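Local coordinates for methanol--corrinoid protein co-methyltransferase (Methanosarcina barkeri, PDB 2I2X), which transfers the methyl group of methanol to the cob(I)amide cofactor of its corrinoid partner protein MtaC, a step of methanogenesis from methanol, at residues Met17-Ser22 and Gly37-Glu42; Cys269-Ile274 and Thr285-Thr290; Ile389-Lys394 and Leu432-Asp437; Ala396-Cys401 and Ala428-Pro433. All coordinates share one frame; numbering follows the deposited sequence.

Interaction 1: Met17-Ser22 and Gly37-Glu42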
# COMPACT_ATOMS: atom_id res chain seq x y z
N MET A 17 -9.81 -12.23 26.63
CA MET A 17 -8.94 -11.48 25.74
C MET A 17 -9.71 -10.74 24.62
O MET A 17 -10.68 -11.27 24.03
CB MET A 17 -7.88 -12.39 25.15
CG MET A 17 -6.96 -13.04 26.22
SD MET A 17 -5.79 -14.18 25.47
CE MET A 17 -4.60 -12.98 24.94
N THR A 18 -9.27 -9.53 24.35
CA THR A 18 -9.85 -8.74 23.31
C THR A 18 -8.80 -7.77 22.78
O THR A 18 -7.69 -7.65 23.34
CB THR A 18 -11.15 -8.02 23.80
OG1 THR A 18 -11.97 -7.72 22.68
CG2 THR A 18 -10.85 -6.72 24.56
N PHE A 19 -9.15 -7.07 21.69
CA PHE A 19 -8.24 -6.08 21.13
C PHE A 19 -8.37 -4.70 21.81
O PHE A 19 -9.42 -4.38 22.38
CB PHE A 19 -8.39 -6.01 19.62
CG PHE A 19 -9.82 -5.83 19.12
CD1 PHE A 19 -10.41 -6.79 18.31
CD2 PHE A 19 -10.54 -4.68 19.41
CE1 PHE A 19 -11.72 -6.62 17.81
CE2 PHE A 19 -11.82 -4.50 18.94
CZ PHE A 19 -12.44 -5.47 18.12
N GLY A 20 -7.29 -3.91 21.81
CA GLY A 20 -7.28 -2.58 22.41
C GLY A 20 -7.37 -2.52 23.93
O GLY A 20 -7.32 -1.42 24.55
N VAL A 21 -7.55 -3.68 24.54
CA VAL A 21 -7.41 -3.71 25.99
C VAL A 21 -6.45 -4.77 26.50
O VAL A 21 -6.42 -5.92 26.06
CB VAL A 21 -8.80 -3.61 26.80
CG1 VAL A 21 -10.01 -3.59 25.91
CG2 VAL A 21 -8.91 -4.62 27.93
N SER A 22 -5.63 -4.34 27.43
CA SER A 22 -4.87 -5.31 28.16
C SER A 22 -5.00 -5.05 29.64
O SER A 22 -5.35 -3.93 30.07
CB SER A 22 -3.43 -5.35 27.67
OG SER A 22 -2.95 -4.05 27.46
N GLY A 37 -8.25 0.55 26.17
CA GLY A 37 -9.60 0.75 25.66
C GLY A 37 -9.61 1.34 24.24
O GLY A 37 -10.62 1.83 23.82
N TYR A 38 -8.48 1.31 23.53
CA TYR A 38 -8.45 1.66 22.10
C TYR A 38 -7.21 1.14 21.37
O TYR A 38 -6.10 1.22 21.91
CB TYR A 38 -8.61 3.17 21.86
CG TYR A 38 -7.55 4.07 22.47
CD1 TYR A 38 -7.71 4.61 23.75
CD2 TYR A 38 -6.41 4.38 21.76
CE1 TYR A 38 -6.73 5.46 24.30
CE2 TYR A 38 -5.42 5.23 22.29
CZ TYR A 38 -5.59 5.77 23.56
OH TYR A 38 -4.62 6.64 24.04
N THR A 39 -7.40 0.63 20.16
CA THR A 39 -6.28 0.21 19.33
C THR A 39 -5.58 1.43 18.73
O THR A 39 -6.22 2.46 18.52
CB THR A 39 -6.73 -0.74 18.20
OG1 THR A 39 -7.72 -0.07 17.40
CG2 THR A 39 -7.31 -2.04 18.78
N ILE A 40 -4.29 1.31 18.45
CA ILE A 40 -3.52 2.44 17.91
C ILE A 40 -2.72 2.01 16.68
O ILE A 40 -2.04 0.97 16.72
CB ILE A 40 -2.51 2.97 18.92
CG1 ILE A 40 -3.19 3.42 20.21
CG2 ILE A 40 -1.76 4.14 18.34
CD1 ILE A 40 -2.28 3.24 21.41
N PRO A 41 -2.79 2.80 15.59
CA PRO A 41 -1.95 2.44 14.45
C PRO A 41 -0.49 2.75 14.74
O PRO A 41 -0.18 3.74 15.40
CB PRO A 41 -2.49 3.33 13.31
CG PRO A 41 -3.08 4.53 14.01
CD PRO A 41 -3.60 4.01 15.33
N GLU A 42 0.40 1.90 14.23
CA GLU A 42 1.85 2.06 14.40
C GLU A 42 2.49 1.98 13.01
O GLU A 42 2.52 0.91 12.38
CB GLU A 42 2.42 0.97 15.33
CG GLU A 42 3.97 1.00 15.56
CD GLU A 42 4.47 0.35 16.91
OE1 GLU A 42 3.84 -0.60 17.47
OE2 GLU A 42 5.51 0.81 17.44
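Gly37 opens the contact with its backbone N-H. Gly37 N donates to Gly20 O at 2.7 Å. The donor lies in the carbonyl plane, and the N-H...O angle of 148° is somewhat bent. Val21 CB sits beside the same nitrogen. Gly37 has a backbone shape that calls for glycine, since a side chain would press on the preceding carbonyl. Tyr38 turns its CB away from Met17-Ser22, and its OH bonds instead to Glu33 N. Its own nitrogen lies 3.1 Å from Gly20 O. Thr39 brings the one side chain that presses on the other segment. Its CG2 is anti to the carbonyl carbon and rests on Gly20 N at 3.6 Å. The same methyl lies 4.2 Å from Phe19 CB. Thr39 touches helix 325-345, while Phe19 packs on helix 349-361. Gly20 has positive phi, and a CB there would run into Tyr38 and Thr39. From Ile40 on, the chain enters strand 40-43 of the parallel sheet, and Glu42 pairs with Arg123. The chemistry is thus mainly that of backbone against backbone. Gly20, lacking a side chain, allows the close approach; Gly37 answers to its own backbone angles. One methyl fills in beside the peptide.

Interaction 2: Cys269-Ile274 and Thr285-Thr290. With ZN (zinc ion), chain Q.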
# COMPACT_ATOMS: atom_id res chain seq x y z
N CYS A 269 6.27 -7.53 14.56
CA CYS A 269 6.57 -8.78 13.86
C CYS A 269 6.62 -9.99 14.79
O CYS A 269 6.86 -11.13 14.34
CB CYS A 269 7.85 -8.66 13.03
SG CYS A 269 9.32 -8.20 13.99
N GLY A 270 6.34 -9.75 16.07
CA GLY A 270 6.18 -10.82 17.06
C GLY A 270 4.80 -11.44 16.95
O GLY A 270 3.92 -11.22 17.78
N TYR A 271 4.58 -12.25 15.91
CA TYR A 271 3.31 -12.91 15.80
C TYR A 271 2.98 -13.77 17.01
O TYR A 271 1.80 -13.99 17.31
CB TYR A 271 3.30 -13.76 14.56
CG TYR A 271 3.17 -13.01 13.25
CD1 TYR A 271 4.29 -12.46 12.64
CD2 TYR A 271 1.94 -12.91 12.59
CE1 TYR A 271 4.20 -11.82 11.42
CE2 TYR A 271 1.84 -12.25 11.38
CZ TYR A 271 2.98 -11.71 10.79
OH TYR A 271 2.92 -11.07 9.55
N GLU A 272 4.02 -14.28 17.69
CA GLU A 272 3.83 -15.05 18.90
C GLU A 272 3.32 -14.18 20.07
O GLU A 272 3.00 -14.72 21.14
CB GLU A 272 5.13 -15.76 19.29
CG GLU A 272 6.31 -14.85 19.80
CD GLU A 272 7.08 -14.17 18.67
OE1 GLU A 272 8.19 -13.63 18.97
OE2 GLU A 272 6.59 -14.15 17.50
N ASN A 273 3.26 -12.85 19.87
CA ASN A 273 2.76 -11.93 20.91
C ASN A 273 1.38 -12.30 21.42
O ASN A 273 1.02 -11.97 22.58
CB ASN A 273 2.77 -10.48 20.44
CG ASN A 273 4.16 -9.90 20.31
OD1 ASN A 273 5.15 -10.47 20.80
ND2 ASN A 273 4.27 -8.76 19.62
N ILE A 274 0.59 -12.99 20.60
CA ILE A 274 -0.73 -13.39 21.08
C ILE A 274 -0.58 -14.36 22.29
O ILE A 274 -1.26 -14.22 23.34
CB ILE A 274 -1.65 -13.93 19.95
CG1 ILE A 274 -3.01 -14.38 20.50
CG2 ILE A 274 -0.97 -15.11 19.19
CD1 ILE A 274 -3.86 -13.31 21.06
N THR A 285 1.77 -5.03 19.88
CA THR A 285 1.52 -4.69 18.50
C THR A 285 1.47 -5.94 17.63
O THR A 285 2.19 -6.92 17.89
CB THR A 285 2.61 -3.76 18.00
OG1 THR A 285 2.71 -2.67 18.90
CG2 THR A 285 2.26 -3.23 16.64
N MET A 286 0.63 -5.91 16.60
CA MET A 286 0.58 -7.01 15.62
C MET A 286 0.65 -6.44 14.21
O MET A 286 0.55 -5.21 14.03
CB MET A 286 -0.67 -7.86 15.80
CG MET A 286 -0.90 -8.36 17.23
SD MET A 286 0.26 -9.63 17.83
CE MET A 286 -0.17 -11.10 16.86
N GLU A 287 0.81 -7.32 13.21
CA GLU A 287 0.82 -6.93 11.80
C GLU A 287 0.25 -8.08 10.99
O GLU A 287 0.53 -9.25 11.27
CB GLU A 287 2.24 -6.65 11.32
CG GLU A 287 3.16 -7.86 11.36
CD GLU A 287 4.61 -7.48 11.18
OE1 GLU A 287 5.03 -6.47 11.78
OE2 GLU A 287 5.33 -8.15 10.42
N GLY A 288 -0.52 -7.75 9.96
CA GLY A 288 -1.09 -8.76 9.11
C GLY A 288 -1.49 -8.20 7.77
O GLY A 288 -0.66 -7.71 7.01
N LYS A 289 -2.79 -8.22 7.50
CA LYS A 289 -3.30 -7.80 6.20
C LYS A 289 -2.81 -6.42 5.72
O LYS A 289 -2.73 -6.19 4.51
CB LYS A 289 -4.83 -7.86 6.19
CG LYS A 289 -5.51 -6.72 6.89
CD LYS A 289 -6.94 -6.68 6.48
CE LYS A 289 -7.82 -5.96 7.49
NZ LYS A 289 -9.27 -6.23 7.17
N THR A 290 -2.52 -5.52 6.67
CA THR A 290 -2.08 -4.17 6.37
C THR A 290 -0.56 -4.00 6.55
O THR A 290 -0.05 -2.88 6.71
CB THR A 290 -2.89 -3.12 7.14
OG1 THR A 290 -4.28 -3.40 6.99
CG2 THR A 290 -2.64 -1.69 6.57
ZN ZN Q . 11.13 -8.16 12.43
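Thr285 O is the best-held polar atom between the segments, and one bond crosses to grip it. Asn273 ND2 donates to Thr285 O at 3.3 Å. The bond is fairly straight at 157°, and the oxygen lies almost in the amide plane of Asn273. Asn273 CB also touches Met286 SD at 3.7 Å. The Met286 chain folds twice, at chi2 and chi3, and this brings CE to Tyr271 O at 3.5 Å. Tyr271 crosses Glu287 at about a right angle, with ring and carboxylate planes 80° apart. Its CE2 lies 3.3 Å from Glu287 O, and its OH lies 3.7 Å from Glu287 CG. Tyr271 OH is hydrogen-bonded to Asp297. An alanine at Tyr271 would remove ring and hydroxyl and would probably leave the Glu287 side chain less firmly placed. Glu287 OE2 bonds to His295 and lies 3.7 Å from Cys269 CB. Gly270 centres an inverse gamma turn, and a type I turn runs on to Asn273. Cys269 SG binds zinc at 2.4 Å. Helix 273-280 then leads into strand 285-287. In TIM barrels the active site lies at the C-terminal ends of the strands; Glu164 and Cys220 follow strands 160-163 and 213-216 and bind this zinc with Cys269.

Interaction 3: Ile389-Lys394 and Leu432-Asp437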
# COMPACT_ATOMS: atom_id res chain seq x y z
N ILE A 389 13.31 -22.96 31.39
CA ILE A 389 13.25 -22.40 30.03
C ILE A 389 13.27 -23.43 28.91
O ILE A 389 12.70 -23.19 27.83
CB ILE A 389 14.34 -21.33 29.77
CG1 ILE A 389 15.76 -21.88 30.00
CG2 ILE A 389 14.07 -20.08 30.62
CD1 ILE A 389 16.89 -20.94 29.56
N TYR A 390 13.94 -24.56 29.13
CA TYR A 390 13.91 -25.63 28.14
C TYR A 390 12.57 -26.33 28.16
O TYR A 390 11.88 -26.46 27.15
CB TYR A 390 15.01 -26.64 28.44
CG TYR A 390 14.83 -28.02 27.86
CD1 TYR A 390 14.97 -28.24 26.50
CD2 TYR A 390 14.54 -29.11 28.67
CE1 TYR A 390 14.82 -29.49 25.95
CE2 TYR A 390 14.39 -30.40 28.13
CZ TYR A 390 14.55 -30.58 26.75
OH TYR A 390 14.42 -31.83 26.17
N LEU A 391 12.20 -26.81 29.34
CA LEU A 391 11.01 -27.61 29.48
C LEU A 391 9.75 -26.84 29.10
O LEU A 391 8.85 -27.43 28.50
CB LEU A 391 10.92 -28.18 30.90
CG LEU A 391 9.82 -29.22 31.18
CD1 LEU A 391 9.80 -30.35 30.16
CD2 LEU A 391 9.92 -29.75 32.62
N ARG A 392 9.65 -25.57 29.46
CA ARG A 392 8.48 -24.76 29.05
C ARG A 392 8.39 -24.64 27.53
O ARG A 392 7.30 -24.72 26.96
CB ARG A 392 8.42 -23.39 29.74
CG ARG A 392 9.38 -22.33 29.25
CD ARG A 392 9.48 -21.18 30.29
NE ARG A 392 10.13 -20.00 29.74
CZ ARG A 392 10.08 -18.77 30.25
NH1 ARG A 392 9.43 -18.52 31.38
NH2 ARG A 392 10.68 -17.78 29.62
N ALA A 393 9.53 -24.47 26.88
CA ALA A 393 9.61 -24.40 25.44
C ALA A 393 9.24 -25.73 24.78
O ALA A 393 8.50 -25.77 23.76
CB ALA A 393 10.99 -23.94 24.99
N LYS A 394 9.74 -26.83 25.34
CA LYS A 394 9.37 -28.14 24.82
C LYS A 394 7.85 -28.35 24.97
O LYS A 394 7.23 -28.88 24.04
CB LYS A 394 10.16 -29.25 25.50
CG LYS A 394 9.93 -30.65 24.95
CD LYS A 394 11.13 -31.57 25.28
CE LYS A 394 11.16 -32.08 26.77
NZ LYS A 394 9.92 -32.87 27.17
N LEU A 432 12.93 -36.52 23.36
CA LEU A 432 13.89 -35.73 24.12
C LEU A 432 13.75 -35.98 25.61
O LEU A 432 12.68 -36.37 26.07
CB LEU A 432 13.74 -34.24 23.81
CG LEU A 432 14.10 -33.84 22.37
CD1 LEU A 432 13.61 -32.39 22.02
CD2 LEU A 432 15.60 -34.06 22.06
N PRO A 433 14.83 -35.76 26.38
CA PRO A 433 14.74 -35.94 27.84
C PRO A 433 14.06 -34.77 28.53
O PRO A 433 14.14 -33.62 28.05
CB PRO A 433 16.20 -35.96 28.26
CG PRO A 433 16.87 -35.05 27.25
CD PRO A 433 16.17 -35.33 25.95
N ASP A 434 13.41 -35.01 29.67
CA ASP A 434 12.82 -33.89 30.41
C ASP A 434 13.83 -32.99 31.09
O ASP A 434 13.55 -31.82 31.29
CB ASP A 434 11.75 -34.33 31.41
CG ASP A 434 10.33 -34.23 30.83
OD1 ASP A 434 10.18 -34.02 29.61
OD2 ASP A 434 9.37 -34.37 31.62
N ASP A 435 14.99 -33.55 31.41
CA ASP A 435 16.06 -32.83 32.12
C ASP A 435 16.82 -31.84 31.23
O ASP A 435 17.48 -32.25 30.25
CB ASP A 435 17.04 -33.83 32.72
CG ASP A 435 18.26 -33.17 33.32
OD1 ASP A 435 18.15 -32.66 34.47
OD2 ASP A 435 19.33 -33.15 32.65
N MET A 436 16.77 -30.57 31.60
CA MET A 436 17.41 -29.50 30.83
C MET A 436 18.91 -29.70 30.62
O MET A 436 19.37 -29.65 29.47
CB MET A 436 17.13 -28.12 31.45
CG MET A 436 17.73 -26.95 30.67
SD MET A 436 17.27 -25.32 31.30
CE MET A 436 18.58 -24.24 30.74
N ASP A 437 19.70 -29.87 31.69
CA ASP A 437 21.18 -30.04 31.57
C ASP A 437 21.59 -31.09 30.55
O ASP A 437 22.44 -30.83 29.72
CB ASP A 437 21.83 -30.34 32.93
CG ASP A 437 21.56 -29.25 33.96
OD1 ASP A 437 21.39 -28.08 33.55
OD2 ASP A 437 21.50 -29.57 35.17
O HOH W 1 10.00 -35.06 25.38
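This contact probably belongs to the helix bundle that accompanies the TIM barrel. The first turns of helix 389-409 meet the linker between helices 416-430 and 436-450. Tyr390 carries much of it. Its CG is anti to the backbone N (chi1 159°), so the ring reaches across to the linker. Tyr390 OH donates to Pro433 O at 2.6 Å, in the carbonyl plane. Pro433 O and Asp434 O both lie at the ring edge, near its plane. Leu432 CB comes within 3.4 Å of Tyr390 OH. Met436 slides past Tyr390 in the opposite direction, with Met436 CG 3.5 Å from Tyr390 CB. Its extended chain carries Met436 CE on to Ile389 CG1 at 3.8 Å. A phenylalanine at Tyr390 would lose the bond to Pro433 O and is likely to leave the linker less firmly fixed.

Lys394, one helical turn on, makes the charged contact. Its chain bends at chi3 and chi4, so that Lys394 NZ meets Asp434 OD1 at 2.7 Å, nearly along the C-O axis. This salt bridge lies next to Leu391 CD1, which packs on the same carboxylate oxygen.

Further out, Phe439 of helix 436-450 stacks on the Tyr390 ring, and Leu185 of helix 181-210 touches both Tyr390 and Leu432. Asp435 is the N-cap of helix 436-450, and its OD2 holds Lys438 N. A water completes the linker contact: it accepts from Lys394 NZ at 2.8 Å and donates to Leu432 O at 3.1 Å.

Interaction 4: Ala396-Cys401 and Ala428-Pro433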
# COMPACT_ATOMS: atom_id res chain seq x y z
N ALA A 396 5.49 -26.20 24.83
CA ALA A 396 4.79 -25.38 23.87
C ALA A 396 4.83 -26.06 22.52
O ALA A 396 3.81 -26.17 21.84
CB ALA A 396 5.41 -23.96 23.80
N ALA A 397 6.01 -26.54 22.15
CA ALA A 397 6.20 -27.25 20.90
C ALA A 397 5.31 -28.49 20.80
O ALA A 397 4.73 -28.75 19.74
CB ALA A 397 7.69 -27.65 20.77
N ILE A 398 5.19 -29.24 21.89
CA ILE A 398 4.39 -30.48 21.89
C ILE A 398 2.90 -30.16 21.92
O ILE A 398 2.10 -30.84 21.28
CB ILE A 398 4.79 -31.46 23.04
CG1 ILE A 398 6.16 -32.09 22.73
CG2 ILE A 398 3.72 -32.56 23.22
CD1 ILE A 398 6.82 -32.78 23.96
N GLU A 399 2.55 -29.13 22.70
CA GLU A 399 1.18 -28.66 22.77
C GLU A 399 0.73 -28.16 21.40
O GLU A 399 -0.42 -28.36 20.98
CB GLU A 399 1.05 -27.54 23.80
CG GLU A 399 -0.39 -27.23 24.17
CD GLU A 399 -1.01 -28.27 25.09
OE1 GLU A 399 -0.27 -28.99 25.82
OE2 GLU A 399 -2.26 -28.35 25.09
N CYS A 400 1.65 -27.50 20.70
CA CYS A 400 1.38 -27.03 19.36
C CYS A 400 1.01 -28.21 18.45
O CYS A 400 -0.01 -28.16 17.75
CB CYS A 400 2.60 -26.25 18.81
SG CYS A 400 2.50 -25.82 17.03
N CYS A 401 1.85 -29.25 18.47
CA CYS A 401 1.58 -30.50 17.72
C CYS A 401 0.21 -31.08 18.04
O CYS A 401 -0.53 -31.47 17.11
CB CYS A 401 2.67 -31.56 17.97
SG CYS A 401 4.31 -31.11 17.34
N ALA A 428 10.07 -36.62 17.35
CA ALA A 428 11.40 -36.10 17.72
C ALA A 428 11.36 -35.29 18.99
O ALA A 428 12.29 -35.37 19.79
CB ALA A 428 12.01 -35.27 16.60
N LEU A 429 10.30 -34.51 19.20
CA LEU A 429 10.18 -33.73 20.44
C LEU A 429 9.87 -34.64 21.62
O LEU A 429 10.30 -34.36 22.75
CB LEU A 429 9.09 -32.67 20.34
CG LEU A 429 9.30 -31.49 19.38
CD1 LEU A 429 7.93 -30.96 18.94
CD2 LEU A 429 10.15 -30.42 20.04
N GLU A 430 9.13 -35.71 21.35
CA GLU A 430 8.72 -36.59 22.43
C GLU A 430 9.86 -37.52 22.87
O GLU A 430 9.83 -38.04 23.97
CB GLU A 430 7.43 -37.34 22.07
CG GLU A 430 6.21 -36.40 22.06
CD GLU A 430 4.87 -37.09 21.89
OE1 GLU A 430 3.92 -36.72 22.62
OE2 GLU A 430 4.73 -37.97 21.02
N ALA A 431 10.88 -37.69 22.03
CA ALA A 431 12.02 -38.56 22.36
C ALA A 431 13.06 -37.84 23.22
O ALA A 431 13.95 -38.48 23.73
CB ALA A 431 12.68 -39.13 21.08
N LEU A 432 12.93 -36.52 23.36
CA LEU A 432 13.89 -35.73 24.12
C LEU A 432 13.75 -35.98 25.61
O LEU A 432 12.68 -36.37 26.07
CB LEU A 432 13.74 -34.24 23.81
CG LEU A 432 14.10 -33.84 22.37
CD1 LEU A 432 13.61 -32.39 22.02
CD2 LEU A 432 15.60 -34.06 22.06
N PRO A 433 14.83 -35.76 26.38
CA PRO A 433 14.74 -35.94 27.84
C PRO A 433 14.06 -34.77 28.53
O PRO A 433 14.14 -33.62 28.05
CB PRO A 433 16.20 -35.96 28.26
CG PRO A 433 16.87 -35.05 27.25
CD PRO A 433 16.17 -35.33 25.95
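The backbones come closest at Ile398 and Leu429, whose CA atoms lie 6.8 Å apart. Helices 389-409 and 416-430 follow each other in the chain as a helix-loop-helix in the helix-rich part of the protein. Residues 396-401 are regular helix, with Cys400 N bonded to Ala396 O. The chain at 428-433 is leaving its helix.

Leu429 is the centre of the contact. Its CG is anti to the carbonyl carbon (chi1 -67°), which aims both methyls at helix 389-409. Leu429 CD1 and Leu429 CD2 both touch Ala397 CB, each at 3.8 Å. Leu429 CD1 also meets Cys401 SG at 4.0 Å, one turn further along. The small CB of Ala397 lets the leucine come in close.

Ile398 flanks Leu429 on the next position of the helix. The two side chains slide past each other in opposite directions, with Ile398 CG1 against Leu429 CB at 3.8 Å. The contact is entirely apolar here.

Other helices close the surroundings. Helix 240-259 packs on Ala397 and Cys401 through Ile249 and Ile245. Ile181 of helix 181-210 touches Leu429. Glu430 lies at the exposed border, where its extended chain crosses Ile398 obliquely. There Ile398 CD1 reaches Glu430 CG at 4.1 Å.

Overall arrangement
Interactions 1 and 2 serve the same parallel sheet and touch each other: Glu42 OE1 probably bonds to Thr285 OG1. Interaction 2 is fully buried near the chain centre and holds the zinc ligand. Interaction 1 is only partly buried and relies on backbone atoms. Interactions 3 and 4 lie far out, about 23 to 24 Å from the chain centre. They share helix 389-409 and the residues Leu432 and Pro433. Their chemistry differs: interaction 4 is apolar, while interaction 3 adds a salt bridge, a tyrosine bond and a water at a more exposed linker. Their centres lie about 25 to 34 Å from those of the sheet contacts.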